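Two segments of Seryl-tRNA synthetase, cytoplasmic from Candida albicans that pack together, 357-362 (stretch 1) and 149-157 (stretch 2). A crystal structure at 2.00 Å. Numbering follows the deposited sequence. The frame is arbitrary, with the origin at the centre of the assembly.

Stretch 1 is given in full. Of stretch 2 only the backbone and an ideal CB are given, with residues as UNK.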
# COMPACT_ATOMS: atom_id res chain seq x y z
N TRP A 357 -6.57 27.77 -1.70
CA TRP A 357 -6.10 28.73 -0.73
C TRP A 357 -5.93 28.11 0.65
O TRP A 357 -6.87 27.53 1.19
CB TRP A 357 -7.06 29.92 -0.66
CG TRP A 357 -6.63 31.02 0.29
CD1 TRP A 357 -7.22 31.37 1.48
CD2 TRP A 357 -5.52 31.91 0.12
NE1 TRP A 357 -6.54 32.43 2.06
CE2 TRP A 357 -5.50 32.78 1.24
CE3 TRP A 357 -4.54 32.07 -0.87
CZ2 TRP A 357 -4.53 33.78 1.38
CZ3 TRP A 357 -3.60 33.06 -0.73
CH2 TRP A 357 -3.60 33.91 0.39
N PHE A 358 -4.73 28.23 1.21
CA PHE A 358 -4.48 27.82 2.58
C PHE A 358 -4.34 29.11 3.42
O PHE A 358 -3.31 29.78 3.36
CB PHE A 358 -3.18 26.99 2.65
CG PHE A 358 -3.36 25.52 2.26
CD1 PHE A 358 -3.73 25.16 0.97
CD2 PHE A 358 -3.13 24.52 3.19
CE1 PHE A 358 -3.88 23.81 0.61
CE2 PHE A 358 -3.28 23.18 2.85
CZ PHE A 358 -3.66 22.82 1.56
N PRO A 359 -5.38 29.46 4.19
CA PRO A 359 -5.37 30.80 4.80
C PRO A 359 -4.34 30.98 5.90
O PRO A 359 -3.94 32.12 6.13
CB PRO A 359 -6.79 30.96 5.33
CG PRO A 359 -7.28 29.54 5.56
CD PRO A 359 -6.64 28.73 4.46
N PHE A 360 -3.91 29.92 6.58
CA PHE A 360 -2.88 30.11 7.60
C PHE A 360 -1.56 30.41 6.90
O PHE A 360 -0.85 31.31 7.27
CB PHE A 360 -2.70 28.90 8.52
CG PHE A 360 -1.54 29.06 9.46
CD1 PHE A 360 -1.69 29.74 10.65
CD2 PHE A 360 -0.28 28.57 9.13
CE1 PHE A 360 -0.60 29.93 11.52
CE2 PHE A 360 0.81 28.75 9.98
CZ PHE A 360 0.64 29.43 11.18
N GLN A 361 -1.26 29.60 5.89
CA GLN A 361 -0.05 29.75 5.10
C GLN A 361 -0.12 31.06 4.34
O GLN A 361 0.89 31.65 3.98
CB GLN A 361 0.04 28.59 4.10
CG GLN A 361 -0.33 27.21 4.70
CD GLN A 361 0.80 26.62 5.53
OE1 GLN A 361 1.98 26.76 5.17
NE2 GLN A 361 0.46 25.99 6.65
N GLN A 362 -1.35 31.51 4.11
CA GLN A 362 -1.64 32.64 3.24
C GLN A 362 -1.01 32.43 1.85
O GLN A 362 -0.39 33.32 1.30
CB GLN A 362 -1.17 33.96 3.87
CG GLN A 362 -1.81 34.26 5.23
CD GLN A 362 -1.15 35.44 5.94
OE1 GLN A 362 -1.33 36.59 5.53
NE2 GLN A 362 -0.39 35.16 6.99
N UNK A 149 -10.58 33.67 12.39
CA UNK A 149 -9.17 33.91 12.08
C UNK A 149 -8.50 32.57 11.77
O UNK A 149 -8.80 31.57 12.44
CB UNK A 149 -8.46 34.62 13.24
N UNK A 150 -7.66 32.51 10.74
CA UNK A 150 -6.98 31.25 10.41
C UNK A 150 -5.74 31.19 11.29
O UNK A 150 -4.63 31.46 10.84
CB UNK A 150 -6.62 31.16 8.93
N UNK A 151 -5.98 30.87 12.55
CA UNK A 151 -4.96 30.98 13.59
C UNK A 151 -3.98 29.81 13.57
O UNK A 151 -2.81 29.97 13.93
CB UNK A 151 -5.63 31.07 14.96
N UNK A 152 -4.44 28.63 13.14
CA UNK A 152 -3.61 27.43 13.21
C UNK A 152 -3.31 26.88 11.83
O UNK A 152 -4.13 27.00 10.94
CB UNK A 152 -4.29 26.36 14.06
N UNK A 153 -2.14 26.28 11.66
CA UNK A 153 -1.82 25.58 10.41
C UNK A 153 -2.59 24.25 10.36
O UNK A 153 -3.11 23.79 11.37
CB UNK A 153 -0.31 25.34 10.29
N UNK A 154 -2.64 23.63 9.19
CA UNK A 154 -3.34 22.36 9.08
C UNK A 154 -2.82 21.35 10.08
O UNK A 154 -3.61 20.61 10.67
CB UNK A 154 -3.21 21.80 7.66
N UNK A 155 -1.51 21.30 10.31
CA UNK A 155 -1.02 20.27 11.22
C UNK A 155 -1.37 20.55 12.68
O UNK A 155 -1.59 19.62 13.47
CB UNK A 155 0.50 20.13 11.08
N UNK A 156 -1.46 21.82 13.04
CA UNK A 156 -1.88 22.23 14.38
C UNK A 156 -3.35 21.91 14.62
O UNK A 156 -3.72 21.39 15.67
CB UNK A 156 -1.63 23.73 14.58
N UNK A 157 -4.20 22.24 13.66
CA UNK A 157 -5.60 21.86 13.74
C UNK A 157 -5.72 20.35 13.94
O UNK A 157 -6.39 19.89 14.86
CB UNK A 157 -6.35 22.30 12.48

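Position 149 has nothing of stretch 1 within 5.5 Å of its ideal CB, so this contact sets no preference. Its phi/psi of -57/138 is compatible with many residues, proline included; the residue is Pro149, which makes no contact here.

At position 150, CA-to-CB points toward stretch 1, and the ideal CB lies 3.6 Å from Pro359 CB and 3.8 Å from Phe360 N. The CA atoms of 150 and Phe360 are 5.1 Å apart, the closest register between the segments. So near a proline ring and backbone, a short apolar side chain fits most easily. Ala150 meets this description: its CB packs 3.6 Å from Pro359 CB, while its carbonyl O sits at the edge of the Phe360 ring, 3.4 Å from Phe360 CD1.

Position 151 directs its CB away, with no stretch 1 atom within 5.5 Å, so long or polar side chains are equally admissible. Lys151 extends with chi1 to chi3 all t; its contact is through the backbone, Lys151 O lying 3.3 Å from Phe360 CE1.

Position 152 also points away, its ideal CB 5.5 Å from Phe360 CD1. The contact therefore sets little preference, and polar or apolar side chains of various sizes would suit. The residue is Leu152; its backbone O lies 3.4 Å from Phe360 CB.

Position 153 is more restrictive. CA-to-CB runs sideways, but the ideal CB is a tight 3.4 Å from Phe360 CD2 and 3.8 Å from Gln361 NE2. The backbone N lies over one face of the Phe360 ring, and a helix begins at 154, making this the N-cap position. Serine, threonine, aspartate or asparagine would suit the cap, the smaller ones most easily beside the ring. The residue is Ser153, with chi1 p; the distance from Ser153 OG to the backbone N of residue 156, the donor of the capping bond, is 3.3 Å. Ser153 CB rests 3.5 Å from Phe360 CD2.

At position 154 the ideal CB is 5.0 Å from Phe358 CE2, and CA-to-CB points sideways. That leaves room for a medium-sized or flat side chain that can turn back toward Phe358 and Gln361. His154 does so with chi1 p: its CD2 comes within 4.1 Å of Phe358 CE2, at that ring's edge, and 3.7 Å of Gln361 NE2.

Positions 155 and 157 lack stretch 1 neighbours at CB, leaving the choice open; they are His155 and Val157.

Position 156 points toward stretch 1 from beyond 5.5 Å, so a longer side chain is needed to reach it, and an acceptor could also bond to the backbone N of 153, to which stretch 1 offers no hydrogen bond. Glu156 OE1 accepts from Ser153 N (2.9 Å, 171°) and lies 4.4 Å from Phe360 CZ.

Stretch 2, residues 149-157: PAKLSHHEV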
# COMPACT_ATOMS: atom_id res chain seq x y z
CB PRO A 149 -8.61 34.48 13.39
CG PRO A 149 -9.79 35.08 14.07
CD PRO A 149 -10.95 34.19 13.72
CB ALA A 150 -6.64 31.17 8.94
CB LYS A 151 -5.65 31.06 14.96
CG LYS A 151 -4.73 31.28 16.13
CD LYS A 151 -5.54 31.50 17.40
CE LYS A 151 -4.66 31.41 18.63
NZ LYS A 151 -3.59 32.43 18.63
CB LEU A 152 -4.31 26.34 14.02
CG LEU A 152 -4.67 26.74 15.44
CD1 LEU A 152 -5.39 25.60 16.12
CD2 LEU A 152 -3.41 27.15 16.20
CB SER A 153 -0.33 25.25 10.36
OG SER A 153 -0.06 24.31 11.38
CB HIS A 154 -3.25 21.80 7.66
CG HIS A 154 -1.86 21.77 7.11
ND1 HIS A 154 -0.99 20.71 7.32
CD2 HIS A 154 -1.18 22.66 6.34
CE1 HIS A 154 0.15 20.95 6.71
NE2 HIS A 154 0.07 22.13 6.11
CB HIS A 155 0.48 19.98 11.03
CG HIS A 155 1.37 21.12 11.41
ND1 HIS A 155 1.89 21.25 12.68
CD2 HIS A 155 1.86 22.15 10.69
CE1 HIS A 155 2.65 22.33 12.73
NE2 HIS A 155 2.65 22.90 11.54
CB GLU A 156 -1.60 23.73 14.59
CG GLU A 156 -0.12 24.03 14.84
CD GLU A 156 0.22 25.52 14.77
OE1 GLU A 156 -0.41 26.25 13.98
OE2 GLU A 156 1.13 25.97 15.50
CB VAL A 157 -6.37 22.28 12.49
CG1 VAL A 157 -7.82 21.77 12.55
CG2 VAL A 157 -6.32 23.82 12.33
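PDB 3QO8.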